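Local coordinates for possible galactose mutarotase (Streptomyces platensis subsp. rosaceus, PDB 4RNL), which is of unknown function but is probably a galactose mutarotase of the aldose 1-epimerase family, interconverting the alpha and beta anomers of an aldose sugar, at residues R5-R10 / T26-P31; Y85-A90 / H311-P316; G148-R153 / A169-P174; H182-L187 / Y282-L287. All coordinates share one frame; numbering follows the deposited sequence.

Interaction 1 (R5-R10 / T26-P31)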
loop_
_atom_site.group_PDB
_atom_site.type_symbol
_atom_site.label_atom_id
_atom_site.label_comp_id
_atom_site.label_asym_id
_atom_site.label_seq_id
_atom_site.Cartn_x
_atom_site.Cartn_y
_atom_site.Cartn_z
ATOM N N ARG A 5 -13.263 -18.705 13.437
ATOM C CA ARG A 5 -11.970 -18.302 13.987
ATOM C C ARG A 5 -10.927 -18.216 12.875
ATOM O O ARG A 5 -10.890 -19.065 11.989
ATOM C CB ARG A 5 -11.521 -19.300 15.061
ATOM C CG ARG A 5 -10.228 -18.914 15.759
ATOM C CD ARG A 5 -9.808 -19.910 16.837
ATOM N NE ARG A 5 -8.437 -19.632 17.268
ATOM C CZ ARG A 5 -7.712 -20.406 18.070
ATOM N NH1 ARG A 5 -8.219 -21.528 18.563
ATOM N NH2 ARG A 5 -6.470 -20.049 18.383
ATOM N N THR A 6 -10.076 -17.199 12.915
ATOM C CA THR A 6 -9.045 -17.082 11.889
ATOM C C THR A 6 -7.974 -18.157 12.052
ATOM O O THR A 6 -7.423 -18.338 13.143
ATOM C CB THR A 6 -8.416 -15.686 11.878
ATOM O OG1 THR A 6 -9.419 -14.731 11.505
ATOM C CG2 THR A 6 -7.267 -15.625 10.871
ATOM N N GLN A 7 -7.710 -18.898 10.977
ATOM C CA GLN A 7 -6.670 -19.928 10.982
ATOM C C GLN A 7 -5.389 -19.335 10.423
ATOM O O GLN A 7 -5.402 -18.723 9.355
ATOM C CB GLN A 7 -7.070 -21.125 10.119
ATOM C CG GLN A 7 -8.300 -21.872 10.595
ATOM C CD GLN A 7 -8.814 -22.862 9.556
ATOM O OE1 GLN A 7 -8.050 -23.377 8.737
ATOM N NE2 GLN A 7 -10.117 -23.123 9.582
ATOM N N VAL A 8 -4.284 -19.509 11.147
ATOM C CA VAL A 8 -3.000 -18.952 10.716
ATOM C C VAL A 8 -1.993 -20.085 10.520
ATOM O O VAL A 8 -1.851 -20.950 11.386
ATOM C CB VAL A 8 -2.455 -17.941 11.749
ATOM C CG1 VAL A 8 -1.171 -17.294 11.232
ATOM C CG2 VAL A 8 -3.503 -16.873 12.055
ATOM N N SER A 9 -1.323 -20.094 9.371
ATOM C CA SER A 9 -0.316 -21.110 9.107
ATOM C C SER A 9 0.832 -20.531 8.291
ATOM O O SER A 9 0.707 -19.497 7.650
ATOM C CB SER A 9 -0.928 -22.316 8.396
ATOM O OG SER A 9 -1.406 -21.943 7.122
ATOM N N ARG A 10 1.982 -21.186 8.370
ATOM C CA ARG A 10 3.194 -20.700 7.715
ATOM C C ARG A 10 3.894 -21.846 7.003
ATOM O O ARG A 10 3.981 -22.964 7.539
ATOM C CB ARG A 10 4.143 -20.094 8.756
ATOM C CG ARG A 10 5.512 -19.715 8.217
ATOM C CD ARG A 10 6.536 -19.602 9.338
ATOM N NE ARG A 10 6.866 -20.895 9.930
ATOM C CZ ARG A 10 7.502 -21.040 11.087
ATOM N NH1 ARG A 10 7.764 -22.253 11.556
ATOM N NH2 ARG A 10 7.870 -19.969 11.780
ATOM N N THR A 26 -0.429 -17.782 5.808
ATOM C CA THR A 26 -1.796 -17.837 5.303
ATOM C C THR A 26 -2.772 -17.539 6.424
ATOM O O THR A 26 -2.744 -18.188 7.473
ATOM C CB THR A 26 -2.134 -19.210 4.707
ATOM O OG1 THR A 26 -1.280 -19.467 3.591
ATOM C CG2 THR A 26 -3.578 -19.237 4.224
ATOM N N LEU A 27 -3.614 -16.532 6.206
ATOM C CA LEU A 27 -4.667 -16.175 7.150
ATOM C C LEU A 27 -5.982 -16.578 6.505
ATOM O O LEU A 27 -6.283 -16.150 5.387
ATOM C CB LEU A 27 -4.657 -14.660 7.412
ATOM C CG LEU A 27 -3.612 -14.057 8.360
ATOM C CD1 LEU A 27 -2.195 -14.508 8.058
ATOM C CD2 LEU A 27 -3.673 -12.544 8.324
ATOM N N GLU A 28 -6.763 -17.410 7.190
ATOM C CA GLU A 28 -7.989 -17.952 6.611
ATOM C C GLU A 28 -9.159 -17.800 7.579
ATOM O O GLU A 28 -9.097 -18.303 8.699
ATOM C CB GLU A 28 -7.795 -19.438 6.285
ATOM C CG GLU A 28 -9.082 -20.187 5.991
ATOM C CD GLU A 28 -9.635 -19.870 4.621
ATOM O OE1 GLU A 28 -9.067 -20.365 3.625
ATOM O OE2 GLU A 28 -10.637 -19.130 4.539
ATOM N N SER A 29 -10.226 -17.122 7.151
ATOM C CA SER A 29 -11.409 -16.968 8.000
ATOM C C SER A 29 -12.657 -17.658 7.454
ATOM O O SER A 29 -13.771 -17.367 7.889
ATOM C CB SER A 29 -11.692 -15.492 8.328
ATOM O OG SER A 29 -11.885 -14.699 7.160
ATOM N N GLY A 30 -12.469 -18.572 6.506
ATOM C CA GLY A 30 -13.564 -19.420 6.046
ATOM C C GLY A 30 -14.209 -18.950 4.754
ATOM O O GLY A 30 -13.878 -17.877 4.245
ATOM N N PRO A 31 -15.146 -19.745 4.219
ATOM C CA PRO A 31 -15.750 -19.414 2.921
ATOM C C PRO A 31 -16.502 -18.079 2.911
ATOM O O PRO A 31 -16.524 -17.405 1.881
ATOM C CB PRO A 31 -16.698 -20.596 2.650
ATOM C CG PRO A 31 -16.835 -21.317 3.960
ATOM C CD PRO A 31 -15.564 -21.069 4.709
HETATM O O HOH W 1 -4.107 -21.009 7.488
#

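Interaction 2 (Y85-A90 / H311-P316)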
loop_
_atom_site.group_PDB
_atom_site.type_symbol
_atom_site.label_atom_id
_atom_site.label_comp_id
_atom_site.label_asym_id
_atom_site.label_seq_id
_atom_site.Cartn_x
_atom_site.Cartn_y
_atom_site.Cartn_z
ATOM N N TYR A 85 9.993 5.591 3.292
ATOM C CA TYR A 85 9.138 6.712 2.890
ATOM C C TYR A 85 8.385 6.365 1.612
ATOM O O TYR A 85 8.986 6.213 0.545
ATOM C CB TYR A 85 9.920 8.041 2.744
ATOM C CG TYR A 85 8.953 9.201 2.572
ATOM C CD1 TYR A 85 8.452 9.526 1.320
ATOM C CD2 TYR A 85 8.493 9.920 3.673
ATOM C CE1 TYR A 85 7.532 10.534 1.157
ATOM C CE2 TYR A 85 7.573 10.941 3.525
ATOM C CZ TYR A 85 7.094 11.238 2.258
ATOM O OH TYR A 85 6.172 12.244 2.080
ATOM N N ALA A 86 7.067 6.245 1.720
ATOM C CA ALA A 86 6.247 5.858 0.572
ATOM C C ALA A 86 6.046 7.054 -0.343
ATOM O O ALA A 86 5.860 8.183 0.122
ATOM C CB ALA A 86 4.907 5.311 1.020
ATOM N N ASN A 87 6.038 6.778 -1.641
ATOM C CA ASN A 87 5.985 7.804 -2.683
ATOM C C ASN A 87 7.277 8.625 -2.804
ATOM O O ASN A 87 8.361 8.137 -2.465
ATOM C CB ASN A 87 4.739 8.688 -2.558
ATOM C CG ASN A 87 4.193 9.092 -3.905
ATOM O OD1 ASN A 87 4.581 10.119 -4.449
ATOM N ND2 ASN A 87 3.322 8.253 -4.477
ATOM N N ARG A 88 7.169 9.857 -3.288
ATOM C CA ARG A 88 8.343 10.561 -3.795
ATOM C C ARG A 88 8.882 11.643 -2.875
ATOM O O ARG A 88 8.120 12.358 -2.219
ATOM C CB ARG A 88 8.031 11.171 -5.171
ATOM C CG ARG A 88 7.726 10.137 -6.230
ATOM C CD ARG A 88 7.390 10.746 -7.581
ATOM N NE ARG A 88 7.349 9.680 -8.587
ATOM C CZ ARG A 88 6.291 8.906 -8.806
ATOM N NH1 ARG A 88 5.174 9.100 -8.117
ATOM N NH2 ARG A 88 6.347 7.937 -9.714
ATOM N N ILE A 89 10.206 11.758 -2.851
ATOM C CA ILE A 89 10.880 12.891 -2.229
ATOM C C ILE A 89 11.645 13.594 -3.335
ATOM O O ILE A 89 12.516 13.000 -3.980
ATOM C CB ILE A 89 11.844 12.434 -1.118
ATOM C CG1 ILE A 89 11.055 11.788 0.024
ATOM C CG2 ILE A 89 12.689 13.622 -0.605
ATOM C CD1 ILE A 89 11.937 11.134 1.111
ATOM N N ALA A 90 11.295 14.851 -3.577
ATOM C CA ALA A 90 11.848 15.593 -4.703
ATOM C C ALA A 90 13.369 15.707 -4.621
ATOM O O ALA A 90 13.928 16.032 -3.568
ATOM C CB ALA A 90 11.204 16.969 -4.790
ATOM N N HIS A 311 0.853 9.586 4.098
ATOM C CA HIS A 311 1.032 11.035 4.152
ATOM C C HIS A 311 1.373 11.523 2.737
ATOM O O HIS A 311 1.708 10.718 1.865
ATOM C CB HIS A 311 2.113 11.417 5.169
ATOM C CG HIS A 311 1.611 11.495 6.582
ATOM N ND1 HIS A 311 0.878 10.484 7.168
ATOM C CD2 HIS A 311 1.742 12.460 7.520
ATOM C CE1 HIS A 311 0.573 10.827 8.406
ATOM N NE2 HIS A 311 1.084 12.023 8.647
ATOM N N PHE A 312 1.267 12.829 2.505
ATOM C CA PHE A 312 1.337 13.385 1.149
ATOM C C PHE A 312 2.727 13.240 0.520
ATOM O O PHE A 312 3.739 13.274 1.228
ATOM C CB PHE A 312 0.982 14.883 1.162
ATOM C CG PHE A 312 -0.396 15.207 1.687
ATOM C CD1 PHE A 312 -1.333 14.214 1.958
ATOM C CD2 PHE A 312 -0.753 16.533 1.896
ATOM C CE1 PHE A 312 -2.599 14.549 2.439
ATOM C CE2 PHE A 312 -2.008 16.874 2.372
ATOM C CZ PHE A 312 -2.934 15.876 2.645
ATOM N N PRO A 313 2.786 13.091 -0.821
ATOM C CA PRO A 313 4.069 13.065 -1.538
ATOM C C PRO A 313 4.922 14.279 -1.204
ATOM O O PRO A 313 4.383 15.380 -1.057
ATOM C CB PRO A 313 3.648 13.128 -3.013
ATOM C CG PRO A 313 2.288 12.486 -3.029
ATOM C CD PRO A 313 1.639 12.891 -1.729
ATOM N N ASP A 314 6.231 14.062 -1.077
ATOM C CA ASP A 314 7.214 15.128 -0.884
ATOM C C ASP A 314 7.066 15.875 0.443
ATOM O O ASP A 314 7.528 17.006 0.575
ATOM C CB ASP A 314 7.205 16.124 -2.057
ATOM C CG ASP A 314 8.505 16.909 -2.158
ATOM O OD1 ASP A 314 9.561 16.335 -1.806
ATOM O OD2 ASP A 314 8.481 18.094 -2.571
ATOM N N SER A 315 6.428 15.248 1.428
ATOM C CA SER A 315 6.257 15.909 2.733
ATOM C C SER A 315 7.552 16.362 3.416
ATOM O O SER A 315 7.564 17.425 4.059
ATOM C CB SER A 315 5.413 15.047 3.685
ATOM O OG SER A 315 4.094 14.875 3.172
ATOM N N PRO A 316 8.654 15.594 3.277
ATOM C CA PRO A 316 9.885 16.086 3.913
ATOM C C PRO A 316 10.401 17.407 3.331
ATOM O O PRO A 316 11.264 18.045 3.934
ATOM C CB PRO A 316 10.885 14.954 3.644
ATOM C CG PRO A 316 10.020 13.725 3.591
ATOM C CD PRO A 316 8.810 14.196 2.822
HETATM O O HOH W 2 4.270 10.419 0.468
#

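Interaction 3 (G148-R153 / A169-P174)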
loop_
_atom_site.group_PDB
_atom_site.type_symbol
_atom_site.label_atom_id
_atom_site.label_comp_id
_atom_site.label_asym_id
_atom_site.label_seq_id
_atom_site.Cartn_x
_atom_site.Cartn_y
_atom_site.Cartn_z
ATOM N N GLY A 148 18.848 7.602 11.491
ATOM C CA GLY A 148 18.187 6.958 12.611
ATOM C C GLY A 148 17.872 5.499 12.368
ATOM O O GLY A 148 17.447 5.114 11.275
ATOM N N ALA A 149 18.086 4.678 13.393
ATOM C CA ALA A 149 17.643 3.287 13.336
ATOM C C ALA A 149 16.149 3.252 13.627
ATOM O O ALA A 149 15.705 3.703 14.688
ATOM C CB ALA A 149 18.399 2.451 14.353
ATOM N N LEU A 150 15.374 2.718 12.688
ATOM C CA LEU A 150 13.918 2.686 12.818
ATOM C C LEU A 150 13.454 1.264 13.126
ATOM O O LEU A 150 13.602 0.368 12.302
ATOM C CB LEU A 150 13.252 3.205 11.539
ATOM C CG LEU A 150 11.737 3.420 11.612
ATOM C CD1 LEU A 150 11.400 4.629 12.489
ATOM C CD2 LEU A 150 11.128 3.573 10.220
ATOM N N ASP A 151 12.900 1.075 14.321
ATOM C CA ASP A 151 12.400 -0.222 14.775
ATOM C C ASP A 151 10.945 -0.346 14.338
ATOM O O ASP A 151 10.074 0.335 14.877
ATOM C CB ASP A 151 12.503 -0.289 16.303
ATOM C CG ASP A 151 12.293 -1.692 16.853
ATOM O OD1 ASP A 151 11.931 -2.593 16.081
ATOM O OD2 ASP A 151 12.493 -1.898 18.068
ATOM N N VAL A 152 10.675 -1.207 13.357
ATOM C CA VAL A 152 9.360 -1.241 12.713
ATOM C C VAL A 152 8.642 -2.561 12.934
ATOM O O VAL A 152 9.241 -3.629 12.798
ATOM C CB VAL A 152 9.474 -1.029 11.181
ATOM C CG1 VAL A 152 8.082 -1.009 10.525
ATOM C CG2 VAL A 152 10.234 0.246 10.870
ATOM N N ARG A 153 7.352 -2.482 13.263
ATOM C CA ARG A 153 6.504 -3.664 13.352
ATOM C C ARG A 153 5.243 -3.425 12.547
ATOM O O ARG A 153 4.600 -2.385 12.682
ATOM C CB ARG A 153 6.120 -3.964 14.806
ATOM C CG ARG A 153 7.228 -4.596 15.603
ATOM C CD ARG A 153 6.793 -4.937 17.011
ATOM N NE ARG A 153 7.837 -5.712 17.680
ATOM C CZ ARG A 153 8.935 -5.181 18.207
ATOM N NH1 ARG A 153 9.133 -3.870 18.150
ATOM N NH2 ARG A 153 9.836 -5.964 18.787
ATOM N N ALA A 169 6.191 2.183 14.693
ATOM C CA ALA A 169 7.637 2.392 14.652
ATOM C C ALA A 169 8.132 3.306 15.747
ATOM O O ALA A 169 7.404 4.180 16.213
ATOM C CB ALA A 169 8.072 2.935 13.296
ATOM N N THR A 170 9.384 3.100 16.148
ATOM C CA THR A 170 10.102 4.063 16.984
ATOM C C THR A 170 11.476 4.259 16.369
ATOM O O THR A 170 11.922 3.433 15.573
ATOM C CB THR A 170 10.260 3.587 18.439
ATOM O OG1 THR A 170 10.977 2.344 18.463
ATOM C CG2 THR A 170 8.897 3.413 19.109
ATOM N N THR A 171 12.149 5.343 16.742
ATOM C CA THR A 171 13.442 5.673 16.150
ATOM C C THR A 171 14.427 6.113 17.219
ATOM O O THR A 171 14.016 6.614 18.265
ATOM C CB THR A 171 13.293 6.790 15.098
ATOM O OG1 THR A 171 14.540 6.978 14.419
ATOM C CG2 THR A 171 12.864 8.108 15.758
ATOM N N ASP A 172 15.725 5.915 16.984
ATOM C CA ASP A 172 16.725 6.409 17.937
ATOM C C ASP A 172 17.300 7.778 17.557
ATOM O O ASP A 172 18.155 8.328 18.260
ATOM C CB ASP A 172 17.838 5.373 18.210
ATOM C CG ASP A 172 18.746 5.128 17.011
ATOM O OD1 ASP A 172 18.594 5.797 15.965
ATOM O OD2 ASP A 172 19.639 4.256 17.127
ATOM N N ALA A 173 16.823 8.328 16.444
ATOM C CA ALA A 173 17.217 9.673 16.026
ATOM C C ALA A 173 16.146 10.238 15.102
ATOM O O ALA A 173 15.440 9.465 14.458
ATOM C CB ALA A 173 18.572 9.635 15.327
ATOM N N PRO A 174 16.016 11.577 15.035
ATOM C CA PRO A 174 14.980 12.158 14.166
ATOM C C PRO A 174 15.069 11.639 12.736
ATOM O O PRO A 174 16.166 11.498 12.180
ATOM C CB PRO A 174 15.284 13.661 14.210
ATOM C CG PRO A 174 15.920 13.864 15.560
ATOM C CD PRO A 174 16.731 12.611 15.813
#

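Interaction 4 (H182-L187 / Y282-L287)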
loop_
_atom_site.group_PDB
_atom_site.type_symbol
_atom_site.label_atom_id
_atom_site.label_comp_id
_atom_site.label_asym_id
_atom_site.label_seq_id
_atom_site.Cartn_x
_atom_site.Cartn_y
_atom_site.Cartn_z
ATOM N N HIS A 182 1.007 -1.398 -0.732
ATOM C CA HIS A 182 0.819 -1.072 -2.140
ATOM C C HIS A 182 0.018 -2.164 -2.864
ATOM O O HIS A 182 0.259 -2.447 -4.033
ATOM C CB HIS A 182 2.199 -0.910 -2.777
ATOM C CG HIS A 182 2.221 -0.034 -3.992
ATOM N ND1 HIS A 182 1.498 -0.317 -5.129
ATOM C CD2 HIS A 182 2.916 1.099 -4.260
ATOM C CE1 HIS A 182 1.729 0.611 -6.041
ATOM N NE2 HIS A 182 2.591 1.481 -5.541
ATOM N N THR A 183 -0.929 -2.783 -2.166
ATOM C CA THR A 183 -1.822 -3.762 -2.795
ATOM C C THR A 183 -2.608 -3.106 -3.948
ATOM O O THR A 183 -3.116 -1.990 -3.805
ATOM C CB THR A 183 -2.798 -4.362 -1.745
ATOM O OG1 THR A 183 -2.098 -5.316 -0.922
ATOM C CG2 THR A 183 -3.970 -5.065 -2.412
ATOM N N TYR A 184 -2.670 -3.772 -5.100
ATOM C CA TYR A 184 -3.603 -3.386 -6.157
ATOM C C TYR A 184 -4.717 -4.425 -6.168
ATOM O O TYR A 184 -4.450 -5.644 -6.087
ATOM C CB TYR A 184 -2.987 -3.473 -7.556
ATOM C CG TYR A 184 -1.725 -2.705 -7.890
ATOM C CD1 TYR A 184 -0.511 -3.008 -7.281
ATOM C CD2 TYR A 184 -1.733 -1.743 -8.897
ATOM C CE1 TYR A 184 0.652 -2.339 -7.635
ATOM C CE2 TYR A 184 -0.582 -1.075 -9.260
ATOM C CZ TYR A 184 0.605 -1.381 -8.629
ATOM O OH TYR A 184 1.758 -0.724 -8.998
ATOM N N LEU A 185 -5.954 -3.967 -6.328
ATOM C CA LEU A 185 -7.097 -4.867 -6.329
ATOM C C LEU A 185 -7.896 -4.782 -7.624
ATOM O O LEU A 185 -8.067 -3.711 -8.212
ATOM C CB LEU A 185 -8.016 -4.566 -5.137
ATOM C CG LEU A 185 -7.429 -4.871 -3.759
ATOM C CD1 LEU A 185 -8.283 -4.242 -2.678
ATOM C CD2 LEU A 185 -7.302 -6.385 -3.565
ATOM N N ASN A 186 -8.363 -5.935 -8.083
ATOM C CA ASN A 186 -9.430 -5.992 -9.074
ATOM C C ASN A 186 -10.535 -6.829 -8.436
ATOM O O ASN A 186 -10.381 -8.042 -8.264
ATOM C CB ASN A 186 -8.938 -6.635 -10.383
ATOM C CG ASN A 186 -9.972 -6.565 -11.502
ATOM O OD1 ASN A 186 -11.169 -6.773 -11.273
ATOM N ND2 ASN A 186 -9.517 -6.285 -12.720
ATOM N N LEU A 187 -11.639 -6.180 -8.068
ATOM C CA LEU A 187 -12.703 -6.846 -7.306
ATOM C C LEU A 187 -13.455 -7.880 -8.143
ATOM O O LEU A 187 -14.230 -8.676 -7.611
ATOM C CB LEU A 187 -13.673 -5.814 -6.705
ATOM C CG LEU A 187 -13.030 -4.812 -5.744
ATOM C CD1 LEU A 187 -14.051 -3.839 -5.158
ATOM C CD2 LEU A 187 -12.300 -5.567 -4.620
ATOM N N TYR A 282 -3.692 4.878 -7.790
ATOM C CA TYR A 282 -2.839 4.581 -8.934
ATOM C C TYR A 282 -3.473 3.490 -9.772
ATOM O O TYR A 282 -3.794 2.417 -9.269
ATOM C CB TYR A 282 -1.422 4.180 -8.491
ATOM C CG TYR A 282 -0.541 3.817 -9.665
ATOM C CD1 TYR A 282 -0.401 4.684 -10.744
ATOM C CD2 TYR A 282 0.138 2.603 -9.701
ATOM C CE1 TYR A 282 0.394 4.349 -11.841
ATOM C CE2 TYR A 282 0.939 2.259 -10.782
ATOM C CZ TYR A 282 1.063 3.136 -11.844
ATOM O OH TYR A 282 1.851 2.792 -12.914
ATOM N N THR A 283 -3.665 3.772 -11.053
ATOM C CA THR A 283 -4.392 2.852 -11.922
ATOM C C THR A 283 -3.505 1.929 -12.756
ATOM O O THR A 283 -3.954 1.413 -13.772
ATOM C CB THR A 283 -5.369 3.609 -12.848
ATOM O OG1 THR A 283 -4.664 4.668 -13.519
ATOM C CG2 THR A 283 -6.495 4.218 -12.027
ATOM N N ALA A 284 -2.259 1.723 -12.335
ATOM C CA ALA A 284 -1.397 0.682 -12.924
ATOM C C ALA A 284 -1.174 0.841 -14.419
ATOM O O ALA A 284 -1.210 -0.137 -15.180
ATOM C CB ALA A 284 -1.958 -0.728 -12.623
ATOM N N ASP A 285 -0.933 2.065 -14.861
ATOM C CA ASP A 285 -0.806 2.284 -16.291
ATOM C C ASP A 285 0.521 1.808 -16.877
ATOM O O ASP A 285 0.657 1.699 -18.092
ATOM C CB ASP A 285 -1.102 3.742 -16.627
ATOM C CG ASP A 285 -2.452 4.167 -16.106
ATOM O OD1 ASP A 285 -3.456 3.969 -16.831
ATOM O OD2 ASP A 285 -2.508 4.648 -14.952
ATOM N N HIS A 286 1.485 1.490 -16.021
ATOM C CA HIS A 286 2.778 1.006 -16.507
ATOM C C HIS A 286 2.699 -0.441 -17.000
ATOM O O HIS A 286 3.556 -0.898 -17.750
ATOM C CB HIS A 286 3.830 1.116 -15.409
ATOM C CG HIS A 286 3.677 0.092 -14.329
ATOM N ND1 HIS A 286 2.791 0.240 -13.283
ATOM C CD2 HIS A 286 4.303 -1.092 -14.131
ATOM C CE1 HIS A 286 2.873 -0.815 -12.489
ATOM N NE2 HIS A 286 3.788 -1.635 -12.978
ATOM N N LEU A 287 1.669 -1.164 -16.570
ATOM C CA LEU A 287 1.501 -2.565 -16.972
ATOM C C LEU A 287 1.278 -2.692 -18.484
ATOM O O LEU A 287 0.511 -1.928 -19.082
ATOM C CB LEU A 287 0.362 -3.214 -16.174
ATOM C CG LEU A 287 0.669 -3.292 -14.670
ATOM C CD1 LEU A 287 -0.497 -3.867 -13.877
ATOM C CD2 LEU A 287 1.912 -4.121 -14.418
#

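Interaction 1 (R5-R10 / T26-P31)
Thr26 pairs with Ser9 through two backbone hydrogen bonds. Its N reaches Ser9 O at 2.8 Å, and its O accepts Ser9 N at 3.0 Å. The same carbonyl takes a CA-H...O contact from Val8, and a water donates to it. That water also lies within hydrogen-bonding distance of Ser9 OG, but Ser9 has a second conformer, so this bridge is doubtful. Leu27 comes next and faces Val8 as a non-hydrogen-bonded pair. Their side chains share one face of the sheet, opposite Thr26, Ser9, Glu28 and Gln7, and Leu27 CD1 meets Val8 CG1 loosely at 4.3 Å.

Glu28 forms the second hydrogen-bonded pair, with Gln7. Gln7 N donates to Glu28 O at 2.7 Å in a nearly straight bond (174°). Glu28 N returns a bond to Gln7 O at 2.9 Å. The CB atoms of Glu28 and Gln7 lie 4.3 Å apart. Glu28 CG stands anti to the backbone N (chi1 166°), and the chain then bends at chi2. The carboxylate turns back on its own segment: OE2 accepts Gly30 N at 2.7 Å and also has Arg57 as a salt-bridge partner. Ser29 CB approaches Thr6 OG1 at 4.0 Å. Both hydroxyls find their partners elsewhere, Thr6 OG1 on Leu158 O and Ser29 OG on Ala160 O and Leu34 N.

The two segments are the open ends of an antiparallel hairpin of strands 7-15 and 21-28. Strand 7-15 is outermost in its five-stranded sheet, and strand 35-39 lies on the far side of 21-28. Leu27 and Ser29 pack on Leu158 of strand 150-159.

Interaction 2 (Y85-A90 / H311-P316)
Pro316 CG lies over the Tyr85 ring, off-centre toward CE2, in a CH-pi contact 4.2 Å from the ring centroid and 30° off the normal. The two side chains meet tip to tip, with Pro316 CD 3.5 Å from Tyr85 CZ. At the ring edge, near its plane, lies Phe312 O. Ile89 CD1 touches Pro316 CG, its side chain crossing the proline at about a right angle.

Tyr85 OH accepts Ser315 N at 3.1 Å. A water bonded to Ala86 O and His311 O makes a weak hydrogen bond with the same hydroxyl. A phenylalanine in place of Tyr85 would probably leave Ser315 N relying on its weak bond to Phe312 O.

Asp314, in the type II turn from Phe312 to Ser315, ties down the other segment. Its N makes a weak bond to Arg88 O at 2.8 Å. Its OD1 takes Ala90 N at 2.9 Å, nearly straight (172°) but from above the carboxylate plane. Asn317 ND2 shares that oxygen. Asn87 OD1 lies 3.5 Å from Pro313 CB.

Asn87 ND2 (weakly) and Arg88 NH2 bond glycerol, probably from the crystallisation liquor, which may mark a pocket. The buried Asp314 carboxylate has N-H donors that would probably stabilise its charge.

Interaction 3 (G148-R153 / A169-P174)
Thr170 O is met by three groups of the facing strand. Asp151 N donates to it at 2.8 Å, nearly along the C=O axis (165°). Leu150 CA adds a CA-H...O contact, and Leu150 CD1 packs against it at 3.3 Å. Leu150 CG stands anti to the backbone N (chi1 -171°). Chi2 then sets CD1 against Ala169 CB at 3.8 Å. Thr170 N returns a bond to Asp151 O at 3.1 Å.

Beyond the paired strands, Asp172 holds Ala149 twice. Asp172 N donates to Ala149 O at 3.2 Å. Its OD1 accepts Ala149 N at 2.9 Å, from above the carboxylate plane (45° out). Gly148 backs onto Ala173, and a side chain here would collide with Ala173 O and Thr171 OG1.

Thr171 OG1 donates to Ala173 O at 2.6 Å, in the carbonyl plane and on a lone pair. A valine in place of Thr171 would probably leave Ala173 O without this donor and the chain after the strand less firmly fixed.

The open end of the hairpin of strands 150-159 and 162-171 is thus closed by side chains as well as backbone. Asp151 OD1 bonds His136 NE2 and pairs at long range with Arg153, which probably balances its charge.

Interaction 4 (H182-L187 / Y282-L287)
His182 makes the first, loose contact. Its CE1 lies 4.5 Å from Tyr282 CD2, which sits at the edge of the imidazole, near its plane. His182 NE2 bonds a glycerol.

Tyr184 carries most of the contact. Its CG stands anti to the carbonyl carbon (chi1 -57°). Tyr184 CE2 meets Ala284 CB at 3.7 Å and Tyr282 CD2 at 3.8 Å. The two tyrosine side chains cross obliquely. The Tyr184 hydroxyl comes in at the edge of the Tyr282 ring, 3.6 Å from CE2, and at the edge of the His286 ring, 3.7 Å from CE1. Its hydrogen-bond partner is elsewhere, Ser76 O. His286 NE2 bonds Ser76 OG, so both side chains are tied to the same residue.

The facing loop braces itself. Tyr282 OH and His286 ND1 share a 2.7 Å hydrogen bond, and Ala284 N lies 3.4 Å above the centre of the Tyr282 ring. No hydrogen bond crosses between the segments.

Strands 180-185 and 278-282 flank strand 305-310, whose Glu308 touches both His182 and Tyr282. Aromatic and histidine side chains clustered on such an antiparallel sheet, beside a bound glycerol, are consistent with the sugar cleft of the galactose mutarotase fold.

From the N terminus, interaction 1 comes first. It pairs the open ends of the hairpin of strands 7-15 and 21-28, at the edge of their sheet. Interaction 2 then opens at 85-90 and closes only at 311-316, a span of 220 residues. Interactions 3 and 4 both fall within that span, one after the other, and none of the loops cross. Interaction 3 closes a hairpin in the sheet that also holds strand 332-342. Interaction 4 joins the strand 180-185 to a loop that follows strand 278-282 of the same sheet. The centres of interactions 2 and 4 are about 19 Å apart, and side chains of both hydrogen-bond glycerol. Interactions 3 and 4 lie on opposite sides of the chain's centre.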